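Peptidase S8 and S53, subtilisin, kexin, sedolisin (Mycobacterium smegmatis, PDB 4KG7) is a mycosin (MycP3), a subtilisin-like serine protease of the type VII ESX-3 secretion system, probably cleaving peptide bonds by a charge-relay mechanism. Local coordinates at residues D90-T95 with P138-R143; R134-R139 with A155-T160; L232-G235 with R241-N244. One frame throughout, in Å; residues are numbered along the deposited sequence.

Contact 1: D90-T95 with P138-R143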
ATOM      1  N   ASP A  90      11.028 -11.641   6.986  1.00  8.58           N
ATOM      2  CA  ASP A  90      11.908 -10.488   6.832  1.00  8.60           C
ATOM      3  C   ASP A  90      12.807 -10.705   5.601  1.00  8.75           C
ATOM      4  O   ASP A  90      13.399 -11.779   5.425  1.00  9.51           O
ATOM      5  CB  ASP A  90      12.732 -10.376   8.126  1.00  8.91           C
ATOM      6  CG  ASP A  90      13.500  -9.070   8.271  1.00  9.03           C
ATOM      7  OD1 ASP A  90      13.512  -8.232   7.359  1.00  8.69           O
ATOM      8  OD2 ASP A  90      14.137  -8.895   9.340  1.00  9.20           O
ATOM      9  N   TYR A  91      12.915  -9.667   4.778  1.00  8.46           N
ATOM     10  CA  TYR A  91      13.768  -9.650   3.581  1.00  8.65           C
ATOM     11  C   TYR A  91      14.954  -8.698   3.788  1.00  9.34           C
ATOM     12  O   TYR A  91      15.715  -8.485   2.855  1.00  9.69           O
ATOM     13  CB  TYR A  91      12.960  -9.221   2.338  1.00  8.06           C
ATOM     14  CG  TYR A  91      12.039 -10.332   1.922  1.00  7.66           C
ATOM     15  CD1 TYR A  91      10.810 -10.521   2.567  1.00  7.29           C
ATOM     16  CD2 TYR A  91      12.415 -11.238   0.962  1.00  7.77           C
ATOM     17  CE1 TYR A  91       9.969 -11.575   2.214  1.00  7.12           C
ATOM     18  CE2 TYR A  91      11.588 -12.288   0.607  1.00  7.58           C
ATOM     19  CZ  TYR A  91      10.366 -12.449   1.236  1.00  7.30           C
ATOM     20  OH  TYR A  91       9.542 -13.511   0.912  1.00  7.07           O
ATOM     21  N   ILE A  92      15.128  -8.194   5.014  1.00  9.99           N
ATOM     22  CA  ILE A  92      16.205  -7.231   5.352  1.00 10.86           C
ATOM     23  C   ILE A  92      17.176  -7.878   6.340  1.00 11.61           C
ATOM     24  O   ILE A  92      18.339  -8.100   6.011  1.00 12.13           O
ATOM     25  CB  ILE A  92      15.638  -5.910   5.897  1.00 10.88           C
ATOM     26  CG1 ILE A  92      14.790  -5.193   4.826  1.00 10.64           C
ATOM     27  CG2 ILE A  92      16.769  -5.005   6.330  1.00 11.41           C
ATOM     28  CD1 ILE A  92      15.547  -4.643   3.636  1.00 11.25           C
ATOM     29  N   GLU A  93      16.673  -8.215   7.523  1.00 11.95           N
ATOM     30  CA  GLU A  93      17.401  -9.025   8.487  1.00 13.07           C
ATOM     31  C   GLU A  93      16.736 -10.401   8.554  1.00 13.21           C
ATOM     32  O   GLU A  93      16.120 -10.837   7.576  1.00 13.15           O
ATOM     33  CB  GLU A  93      17.441  -8.337   9.857  1.00 13.70           C
ATOM     34  CG  GLU A  93      18.040  -6.933   9.858  1.00 14.37           C
ATOM     35  CD  GLU A  93      18.069  -6.320  11.236  1.00 15.25           C
ATOM     36  OE1 GLU A  93      16.987  -6.078  11.809  1.00 15.63           O
ATOM     37  OE2 GLU A  93      19.186  -6.062  11.760  1.00 16.61           O
ATOM     38  N   SER A  94      16.820 -11.060   9.712  1.00 13.84           N
ATOM     39  CA  SER A  94      16.254 -12.401   9.889  0.50 13.94           C
ATOM     40  C   SER A  94      15.201 -12.413  10.987  1.00 13.72           C
ATOM     41  O   SER A  94      14.985 -13.441  11.665  1.00 14.50           O
ATOM     42  CB  SER A  94      17.367 -13.416  10.196  0.50 14.88           C
ATOM     43  OG  SER A  94      18.117 -13.038  11.336  0.50 15.54           O
ATOM     44  N   THR A  95      14.540 -11.278  11.166  1.00 12.63           N
ATOM     45  CA  THR A  95      13.463 -11.157  12.144  1.00 12.04           C
ATOM     46  C   THR A  95      12.204 -11.843  11.622  1.00 11.58           C
ATOM     47  O   THR A  95      12.155 -12.334  10.501  1.00 11.37           O
ATOM     48  CB  THR A  95      13.136  -9.671  12.513  1.00 11.83           C
ATOM     49  OG1 THR A  95      12.447  -9.029  11.428  1.00 10.86           O
ATOM     50  CG2 THR A  95      14.389  -8.890  12.871  1.00 12.05           C
ATOM     51  N   PRO A 138      14.552   1.701   4.360  1.00 13.72           N
ATOM     52  CA  PRO A 138      15.649   2.604   3.980  1.00 14.97           C
ATOM     53  C   PRO A 138      16.693   2.804   5.048  1.00 16.43           C
ATOM     54  O   PRO A 138      17.704   3.498   4.786  1.00 17.96           O
ATOM     55  CB  PRO A 138      14.944   3.926   3.711  1.00 15.06           C
ATOM     56  CG  PRO A 138      13.680   3.866   4.424  1.00 14.63           C
ATOM     57  CD  PRO A 138      13.283   2.418   4.564  1.00 13.79           C
ATOM     58  N   ARG A 139      16.480   2.230   6.236  1.00 16.72           N
ATOM     59  CA  ARG A 139      17.480   2.308   7.298  1.00 17.72           C
ATOM     60  C   ARG A 139      18.611   1.290   7.092  1.00 16.21           C
ATOM     61  O   ARG A 139      19.567   1.275   7.857  1.00 15.73           O
ATOM     62  CB  ARG A 139      16.847   2.062   8.669  1.00 19.81           C
ATOM     63  CG  ARG A 139      15.747   3.039   9.056  1.00 23.13           C
ATOM     64  CD  ARG A 139      16.286   4.430   9.267  1.00 26.33           C
ATOM     65  NE  ARG A 139      15.216   5.393   9.465  1.00 31.06           N
ATOM     66  CZ  ARG A 139      14.445   5.839   8.476  1.00 33.76           C
ATOM     67  NH1 ARG A 139      14.629   5.425   7.225  1.00 33.37           N
ATOM     68  NH2 ARG A 139      13.490   6.722   8.726  1.00 36.92           N
ATOM     69  N   PHE A 140      18.470   0.421   6.087  1.00 15.05           N
ATOM     70  CA  PHE A 140      19.436  -0.652   5.834  1.00 14.93           C
ATOM     71  C   PHE A 140      19.976  -0.578   4.418  1.00 15.14           C
ATOM     72  O   PHE A 140      19.334  -0.060   3.501  1.00 15.33           O
ATOM     73  CB  PHE A 140      18.789  -2.023   6.044  1.00 14.30           C
ATOM     74  CG  PHE A 140      18.481  -2.322   7.470  1.00 14.07           C
ATOM     75  CD1 PHE A 140      17.414  -1.707   8.098  1.00 13.67           C
ATOM     76  CD2 PHE A 140      19.263  -3.219   8.195  1.00 14.39           C
ATOM     77  CE1 PHE A 140      17.124  -1.963   9.422  1.00 13.86           C
ATOM     78  CE2 PHE A 140      18.951  -3.489   9.523  1.00 14.44           C
ATOM     79  CZ  PHE A 140      17.899  -2.845  10.139  1.00 14.35           C
ATOM     80  N   ALA A 141      21.184  -1.089   4.269  1.00 15.93           N
ATOM     81  CA  ALA A 141      21.834  -1.207   2.977  1.00 16.34           C
ATOM     82  C   ALA A 141      22.682  -2.470   2.992  1.00 16.52           C
ATOM     83  O   ALA A 141      22.967  -3.011   4.053  1.00 16.46           O
ATOM     84  CB  ALA A 141      22.709   0.003   2.732  1.00 16.93           C
ATOM     85  N   PRO A 142      23.107  -2.935   1.812  1.00 16.64           N
ATOM     86  CA  PRO A 142      24.029  -4.062   1.771  1.00 17.14           C
ATOM     87  C   PRO A 142      25.283  -3.836   2.610  1.00 17.92           C
ATOM     88  O   PRO A 142      25.847  -2.734   2.627  1.00 17.89           O
ATOM     89  CB  PRO A 142      24.387  -4.150   0.293  1.00 17.44           C
ATOM     90  CG  PRO A 142      23.199  -3.629  -0.410  1.00 17.08           C
ATOM     91  CD  PRO A 142      22.702  -2.511   0.455  1.00 16.65           C
ATOM     92  N   ARG A 143      25.719  -4.881   3.293  1.00 18.77           N
ATOM     93  CA  ARG A 143      26.915  -4.812   4.107  1.00 20.64           C
ATOM     94  C   ARG A 143      28.129  -4.501   3.217  1.00 21.23           C
ATOM     95  O   ARG A 143      28.991  -3.682   3.576  1.00 21.54           O
ATOM     96  CB  ARG A 143      27.098  -6.140   4.842  1.00 22.09           C
ATOM     97  CG  ARG A 143      28.049  -6.093   6.013  1.00 24.10           C
ATOM     98  CD  ARG A 143      28.154  -7.462   6.663  1.00 25.76           C
ATOM     99  NE  ARG A 143      28.774  -8.414   5.744  1.00 28.17           N
ATOM    100  CZ  ARG A 143      28.594  -9.738   5.764  1.00 29.14           C
ATOM    101  NH1 ARG A 143      27.814 -10.309   6.678  1.00 29.57           N
ATOM    102  NH2 ARG A 143      29.207 -10.492   4.860  1.00 29.86           N
TER

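Contact 2: R134-R139 with A155-T160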
ATOM      1  N   ARG A 134       8.315  -7.936   6.443  1.00  7.12           N
ATOM      2  CA  ARG A 134       9.191  -6.797   6.246  1.00  7.25           C
ATOM      3  C   ARG A 134       9.958  -7.003   4.945  1.00  7.47           C
ATOM      4  O   ARG A 134      10.864  -7.808   4.853  1.00  7.71           O
ATOM      5  CB  ARG A 134      10.187  -6.532   7.402  1.00  7.57           C
ATOM      6  CG  ARG A 134      11.073  -5.323   7.076  1.00  7.70           C
ATOM      7  CD  ARG A 134      11.814  -4.739   8.252  1.00  8.08           C
ATOM      8  NE  ARG A 134      12.870  -5.608   8.744  1.00  8.57           N
ATOM      9  CZ  ARG A 134      13.722  -5.262   9.695  1.00  8.97           C
ATOM     10  NH1 ARG A 134      13.692  -4.040  10.208  1.00  9.16           N
ATOM     11  NH2 ARG A 134      14.641  -6.134  10.105  1.00  9.38           N
ATOM     12  N   GLN A 135       9.573  -6.247   3.932  1.00  7.71           N
ATOM     13  CA  GLN A 135      10.158  -6.357   2.601  1.00  8.04           C
ATOM     14  C   GLN A 135      11.203  -5.311   2.317  1.00  8.79           C
ATOM     15  O   GLN A 135      12.056  -5.513   1.437  1.00  8.67           O
ATOM     16  CB  GLN A 135       9.026  -6.346   1.545  1.00  7.89           C
ATOM     17  CG  GLN A 135       9.469  -6.446   0.095  1.00  8.15           C
ATOM     18  CD  GLN A 135       9.736  -5.092  -0.552  1.00  8.36           C
ATOM     19  OE1 GLN A 135       9.219  -4.049  -0.108  1.00  8.70           O
ATOM     20  NE2 GLN A 135      10.575  -5.078  -1.584  1.00  8.58           N
ATOM     21  N   ASN A 136      11.159  -4.198   3.036  1.00  9.45           N
ATOM     22  CA  ASN A 136      12.172  -3.165   2.835  1.00 10.99           C
ATOM     23  C   ASN A 136      12.320  -2.241   3.991  1.00 11.07           C
ATOM     24  O   ASN A 136      11.461  -2.177   4.869  1.00 10.19           O
ATOM     25  CB  ASN A 136      11.922  -2.370   1.556  1.00 12.55           C
ATOM     26  CG  ASN A 136      13.240  -1.932   0.859  1.00 14.70           C
ATOM     27  OD1 ASN A 136      14.399  -1.956   1.413  1.00 16.62           O
ATOM     28  ND2 ASN A 136      13.070  -1.528  -0.405  1.00 16.58           N
ATOM     29  N   SER A 137      13.447  -1.552   4.028  1.00 11.58           N
ATOM     30  CA  SER A 137      13.680  -0.480   5.001  1.00 11.83           C
ATOM     31  C   SER A 137      14.789   0.385   4.463  1.00 13.04           C
ATOM     32  O   SER A 137      15.856  -0.135   4.161  1.00 13.65           O
ATOM     33  CB  SER A 137      14.105  -1.020   6.356  1.00 11.95           C
ATOM     34  OG  SER A 137      14.599   0.086   7.157  1.00 11.73           O
ATOM     35  N   PRO A 138      14.552   1.701   4.360  1.00 13.72           N
ATOM     36  CA  PRO A 138      15.649   2.604   3.980  1.00 14.97           C
ATOM     37  C   PRO A 138      16.693   2.804   5.048  1.00 16.43           C
ATOM     38  O   PRO A 138      17.704   3.498   4.786  1.00 17.96           O
ATOM     39  CB  PRO A 138      14.944   3.926   3.711  1.00 15.06           C
ATOM     40  CG  PRO A 138      13.680   3.866   4.424  1.00 14.63           C
ATOM     41  CD  PRO A 138      13.283   2.418   4.564  1.00 13.79           C
ATOM     42  N   ARG A 139      16.480   2.230   6.236  1.00 16.72           N
ATOM     43  CA  ARG A 139      17.480   2.308   7.298  1.00 17.72           C
ATOM     44  C   ARG A 139      18.611   1.290   7.092  1.00 16.21           C
ATOM     45  O   ARG A 139      19.567   1.275   7.857  1.00 15.73           O
ATOM     46  CB  ARG A 139      16.847   2.062   8.669  1.00 19.81           C
ATOM     47  CG  ARG A 139      15.747   3.039   9.056  1.00 23.13           C
ATOM     48  CD  ARG A 139      16.286   4.430   9.267  1.00 26.33           C
ATOM     49  NE  ARG A 139      15.216   5.393   9.465  1.00 31.06           N
ATOM     50  CZ  ARG A 139      14.445   5.839   8.476  1.00 33.76           C
ATOM     51  NH1 ARG A 139      14.629   5.425   7.225  1.00 33.37           N
ATOM     52  NH2 ARG A 139      13.490   6.722   8.726  1.00 36.92           N
ATOM     53  N   ALA A 155      16.199  -2.936  -8.678  1.00 14.23           N
ATOM     54  CA  ALA A 155      16.191  -4.336  -9.075  1.00 14.00           C
ATOM     55  C   ALA A 155      16.147  -5.201  -7.830  1.00 13.64           C
ATOM     56  O   ALA A 155      15.403  -6.176  -7.783  1.00 12.64           O
ATOM     57  CB  ALA A 155      17.410  -4.665  -9.900  1.00 14.58           C
ATOM     58  N   SER A 156      16.925  -4.814  -6.820  1.00 14.09           N
ATOM     59  CA  SER A 156      16.966  -5.560  -5.548  1.00 14.73           C
ATOM     60  C   SER A 156      15.587  -5.545  -4.874  1.00 13.51           C
ATOM     61  O   SER A 156      15.119  -6.542  -4.277  1.00 13.10           O
ATOM     62  CB  SER A 156      18.038  -4.970  -4.615  1.00 16.29           C
ATOM     63  OG  SER A 156      17.897  -5.484  -3.293  1.00 18.37           O
ATOM     64  N   ASP A 157      14.940  -4.404  -4.949  1.00 13.04           N
ATOM     65  CA  ASP A 157      13.632  -4.236  -4.347  1.00 12.69           C
ATOM     66  C   ASP A 157      12.571  -5.075  -5.052  1.00 11.51           C
ATOM     67  O   ASP A 157      11.685  -5.647  -4.426  1.00 10.46           O
ATOM     68  CB  ASP A 157      13.235  -2.783  -4.375  1.00 14.10           C
ATOM     69  CG  ASP A 157      12.090  -2.515  -3.490  1.00 15.36           C
ATOM     70  OD1 ASP A 157      12.278  -2.559  -2.242  1.00 17.96           O
ATOM     71  OD2 ASP A 157      10.983  -2.281  -4.030  1.00 17.70           O
ATOM     72  N   ALA A 158      12.649  -5.135  -6.372  1.00 11.09           N
ATOM     73  CA  ALA A 158      11.674  -5.944  -7.123  1.00 10.60           C
ATOM     74  C   ALA A 158      11.855  -7.418  -6.790  1.00 10.41           C
ATOM     75  O   ALA A 158      10.901  -8.195  -6.811  1.00 10.44           O
ATOM     76  CB  ALA A 158      11.820  -5.721  -8.616  1.00 11.11           C
ATOM     77  N   GLU A 159      13.100  -7.818  -6.562  1.00 10.48           N
ATOM     78  CA  GLU A 159      13.434  -9.224  -6.357  1.00 10.58           C
ATOM     79  C   GLU A 159      12.821  -9.685  -5.043  1.00  9.76           C
ATOM     80  O   GLU A 159      12.222 -10.755  -4.980  1.00  9.99           O
ATOM     81  CB  GLU A 159      14.955  -9.413  -6.389  1.00 11.38           C
ATOM     82  CG  GLU A 159      15.436 -10.863  -6.418  1.00 12.19           C
ATOM     83  CD  GLU A 159      15.381 -11.570  -5.061  1.00 12.07           C
ATOM     84  OE1 GLU A 159      15.593 -10.936  -4.011  1.00 12.32           O
ATOM     85  OE2 GLU A 159      15.176 -12.804  -5.076  1.00 13.18           O
ATOM     86  N   THR A 160      12.928  -8.890  -3.985  1.00  9.01           N
ATOM     87  CA  THR A 160      12.296  -9.275  -2.730  1.00  8.46           C
ATOM     88  C   THR A 160      10.785  -9.075  -2.772  1.00  7.81           C
ATOM     89  O   THR A 160      10.048  -9.871  -2.169  1.00  7.65           O
ATOM     90  CB  THR A 160      12.858  -8.507  -1.531  1.00  8.48           C
ATOM     91  OG1 THR A 160      12.706  -7.103  -1.766  1.00  8.45           O
ATOM     92  CG2 THR A 160      14.311  -8.846  -1.315  1.00  9.03           C
TER
HETATM   93  O   HOH W   1      14.216  -5.448  -0.218  1.00 10.91           O
HETATM   94  O   HOH W   2       9.764  -1.770  -1.681  1.00 17.85           O

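Contact 3: L232-G235 with R241-N244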
ATOM      1  N   LEU A 232      -1.014  13.589 -18.471  1.00 14.77           N
ATOM      2  CA  LEU A 232      -2.389  13.182 -18.319  1.00 14.90           C
ATOM      3  C   LEU A 232      -2.974  12.688 -19.651  1.00 15.62           C
ATOM      4  O   LEU A 232      -2.346  12.858 -20.701  1.00 16.78           O
ATOM      5  CB  LEU A 232      -3.189  14.378 -17.792  1.00 15.27           C
ATOM      6  CG  LEU A 232      -2.718  14.908 -16.436  1.00 15.37           C
ATOM      7  CD1 LEU A 232      -3.588  16.090 -16.082  1.00 16.27           C
ATOM      8  CD2 LEU A 232      -2.791  13.842 -15.360  1.00 14.64           C
ATOM      9  N   PRO A 233      -4.162  12.075 -19.610  1.00 15.92           N
ATOM     10  CA  PRO A 233      -4.837  11.600 -20.815  1.00 16.73           C
ATOM     11  C   PRO A 233      -4.812  12.660 -21.919  1.00 17.92           C
ATOM     12  O   PRO A 233      -5.048  13.837 -21.640  1.00 18.11           O
ATOM     13  CB  PRO A 233      -6.251  11.328 -20.303  1.00 16.50           C
ATOM     14  CG  PRO A 233      -5.991  10.775 -18.933  1.00 15.76           C
ATOM     15  CD  PRO A 233      -4.959  11.753 -18.409  1.00 15.45           C
ATOM     16  N   SER A 234      -4.518  12.249 -23.157  1.00 18.97           N
ATOM     17  CA  SER A 234      -4.254  13.188 -24.269  1.00 19.97           C
ATOM     18  C   SER A 234      -5.041  12.908 -25.561  1.00 20.44           C
ATOM     19  O   SER A 234      -4.759  13.498 -26.619  1.00 21.64           O
ATOM     20  CB  SER A 234      -2.753  13.184 -24.581  1.00 20.35           C
ATOM     21  OG  SER A 234      -2.321  11.879 -24.903  1.00 20.63           O
ATOM     22  N   GLY A 235      -6.028  12.023 -25.473  1.00 20.25           N
ATOM     23  CA  GLY A 235      -6.876  11.704 -26.617  1.00 20.80           C
ATOM     24  C   GLY A 235      -6.238  10.883 -27.726  1.00 21.25           C
ATOM     25  O   GLY A 235      -6.711  10.927 -28.871  1.00 22.43           O
ATOM     26  N   ARG A 241      -5.602   6.521 -21.736  1.00 12.74           N
ATOM     27  CA  ARG A 241      -4.967   6.899 -20.460  1.00 12.08           C
ATOM     28  C   ARG A 241      -3.541   7.372 -20.592  1.00 11.68           C
ATOM     29  O   ARG A 241      -2.927   7.765 -19.597  1.00 11.01           O
ATOM     30  CB  ARG A 241      -5.072   5.777 -19.462  1.00 12.07           C
ATOM     31  CG  ARG A 241      -6.534   5.385 -19.301  1.00 12.65           C
ATOM     32  CD  ARG A 241      -6.844   4.776 -17.988  1.00 12.57           C
ATOM     33  NE  ARG A 241      -6.446   5.617 -16.864  1.00 12.24           N
ATOM     34  CZ  ARG A 241      -6.569   5.227 -15.608  1.00 11.59           C
ATOM     35  NH1 ARG A 241      -7.144   4.057 -15.326  1.00 11.88           N
ATOM     36  NH2 ARG A 241      -6.141   6.014 -14.638  1.00 11.20           N
ATOM     37  N   ASN A 242      -3.025   7.349 -21.813  1.00 11.91           N
ATOM     38  CA  ASN A 242      -1.697   7.881 -22.101  1.00 11.90           C
ATOM     39  C   ASN A 242      -0.571   7.072 -21.467  1.00 11.60           C
ATOM     40  O   ASN A 242       0.349   7.620 -20.878  1.00 11.33           O
ATOM     41  CB  ASN A 242      -1.587   9.361 -21.705  1.00 11.97           C
ATOM     42  CG  ASN A 242      -0.447  10.061 -22.428  1.00 12.52           C
ATOM     43  OD1 ASN A 242       0.201   9.466 -23.299  1.00 12.83           O
ATOM     44  ND2 ASN A 242      -0.181  11.316 -22.064  1.00 12.71           N
ATOM     45  N   TRP A 243      -0.629   5.760 -21.645  1.00 11.56           N
ATOM     46  CA  TRP A 243       0.511   4.895 -21.380  1.00 11.58           C
ATOM     47  C   TRP A 243       1.713   5.322 -22.211  1.00 12.56           C
ATOM     48  O   TRP A 243       2.835   5.234 -21.745  1.00 12.35           O
ATOM     49  CB  TRP A 243       0.179   3.425 -21.679  1.00 11.55           C
ATOM     50  CG  TRP A 243      -0.693   2.782 -20.644  1.00 10.92           C
ATOM     51  CD1 TRP A 243      -2.059   2.794 -20.597  1.00 10.89           C
ATOM     52  CD2 TRP A 243      -0.265   2.015 -19.504  1.00 10.53           C
ATOM     53  NE1 TRP A 243      -2.499   2.110 -19.509  1.00 10.51           N
ATOM     54  CE2 TRP A 243      -1.430   1.606 -18.823  1.00 10.28           C
ATOM     55  CE3 TRP A 243       0.980   1.626 -19.004  1.00 10.49           C
ATOM     56  CZ2 TRP A 243      -1.390   0.819 -17.649  1.00  9.93           C
ATOM     57  CZ3 TRP A 243       1.014   0.840 -17.822  1.00 10.08           C
ATOM     58  CH2 TRP A 243      -0.156   0.458 -17.175  1.00  9.78           C
ATOM     59  N   ASN A 244       1.471   5.752 -23.449  1.00 13.80           N
ATOM     60  CA  ASN A 244       2.572   6.063 -24.387  1.00 15.04           C
ATOM     61  C   ASN A 244       3.462   7.181 -23.845  1.00 14.70           C
ATOM     62  O   ASN A 244       4.675   7.213 -24.101  1.00 15.96           O
ATOM     63  CB  ASN A 244       2.027   6.504 -25.748  1.00 16.37           C
ATOM     64  CG  ASN A 244       1.379   5.373 -26.531  1.00 17.40           C
ATOM     65  OD1 ASN A 244       1.436   4.198 -26.156  1.00 18.75           O
ATOM     66  ND2 ASN A 244       0.737   5.735 -27.619  1.00 18.91           N
TER

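Contact 1: D90-T95 with P138-R143
At the rim of the subtilisin-fold sheet, the loop that leaves edge strand 85-90 meets the short strand 140-142 through one aromatic side chain. The ring of Phe-140 receives Ile-92 over a face and Glu-93 at an edge, and these three residues make up the whole contact. The methyl CG2 of Ile-92 sits 3.7 Å from the centroid of the Phe-140 ring, a CH-pi contact displaced toward the CG end, where Ile-92 CG2 and Phe-140 CG come within 3.4 Å. With chi1 at -63° the Ile-92 side chain carries CG2 anti to the backbone N, and it is this branch that reaches the ring. Glu-93 arrives across the far end of the ring: its OE2 lies 3.4 Å from Phe-140 CE2, near the ring plane, with carboxylate and ring turned 56° from one another. Its other oxygen, OE1, makes a salt bridge to Arg-134, whose NH2 also pairs with OD2 of Asp-90.

The loop itself is folded around Asp-90. OD1 of Asp-90 accepts the backbone N of Ile-92 at 2.8 Å, closing an Asx turn, and OD2 takes both OG1 of Thr-95, at 2.7 Å, and the backbone N of Thr-95, at 3.0 Å. The Thr-95 N-H uses the anti lone pair of OD2, whereas the hydroxyl approaches from above the carboxylate plane.

The chemistry is therefore divided. Across the contact there is no hydrogen bond, just hydrocarbon against a ring face and an acidic group at the ring's edge, where the partly positive hydrogens would suit a carboxylate oxygen. The charge of that group is probably balanced chiefly by Arg-134, while the bonds gathered on Asp-90 probably set the path of the loop that presents Ile-92 to Phe-140.

Contact 2: R134-R139 with A155-T160
Gln-135 and Asp-157 contribute most of the surface buried here, with Thr-160, one helical turn beyond Asp-157, contributing the next largest share. The Gln-135 chain leaves the backbone with CG anti to N (chi1 180°) and bends at chi2, which carries its amide to the side of helix 150-170. There NE2 of Gln-135 donates to OG1 of Thr-160 at 2.9 Å, the hydroxyl lying 25° out of the amide plane. A weak bond from Gln-135 NE2 to Asp-157 OD1 (3.1 Å) is less certain, since that oxygen is modelled too close to Asn-136. OD2 of Asp-157 is held by the hydroxyl of Thr-182.

Two waters extend the link. One donates to the backbone O of Gln-135 at 2.7 Å and also hydrogen-bonds to OG1 of Thr-160. The second lies 2.8 Å from OE1 of Gln-135 and can donate to it, though it has more acceptors within reach than protons to give.

The backbone of Gln-135 is hydrogen-bonded to Asp-73, a predicted charge-relay residue. The contact ties the end of strand 129-134 to the helix of the beta-alpha-beta crossover leading on to strand 175-178, in the parallel alpha/beta architecture of the subtilisin fold.

Contact 3: L232-G235 with R241-N244
This is a surface contact within a single long loop, the connection between strands 209-213 and 248-251, where the chain doubles back on itself well away from the predicted charge-relay residues. Asn-242, the one buried residue among those that touch, reaches across to the backbone of the 232-235 segment. Its ND2 donates to the carbonyl O of Leu-232 at 3.0 Å, with an N-H...O angle of 153°. The donor stands above the carbonyl plane, 46° out of it, so the bond comes down on the peptide rather than following a lone pair.

The chi1 of Asn-242, -159°, places CG anti to the backbone N and directs the amide over the Leu-232 to Ser-234 segment. Along the way CB of Asn-242 passes 4.0 Å from CA of Pro-233, and beyond it the Ser-234 hydroxyl borders the amide, OG lying 3.6 Å from CG of Asn-242. The opposite end of the amide, OD1, receives a weak hydrogen bond from the backbone N of Gly-245, so both amide heteroatoms are used.

Beside this polar link the two backbones themselves draw close. The CA atoms of Pro-233 and Arg-241 are 4.7 Å apart, and CG of the proline ring rests 4.3 Å from the CA of Arg-241. The Arg-241 side chain starts in the other direction, and its guanidinium bonds through NH2 to the carbonyl O of Val-281. Pro-233 also touches Asn-361, whose ND2 binds the carbonyl O of Arg-241, so a further loop meets both segments.

The arrangement is that of an irregular surface loop closed at its base: a side-chain amide bonded to a main-chain carbonyl, with a proline laid against the returning backbone, joins two segments that share no strand pairing.

Followed from the N terminus, the chain leaves edge strand 85-90 through 90-95, passes helix 104-113 and strand 129-134, and closes contact 1 on strand 140-142. Contact 2 opens before that closure, at 134-139, and closes later on helix 150-170; the two therefore cross, sharing Pro-138 and Arg-139. They also touch: the probable backbone bond from Tyr-91 N to Arg-134 O and the packing of Ile-92 on Asn-136 and of Tyr-91 on Thr-160 join edge loop, strand end and helix. Contact 3 follows in series, closing the short excursion 236-240 within the long connection between strands 209-213 and 248-251. Its centre lies about 30 Å from that of contact 2.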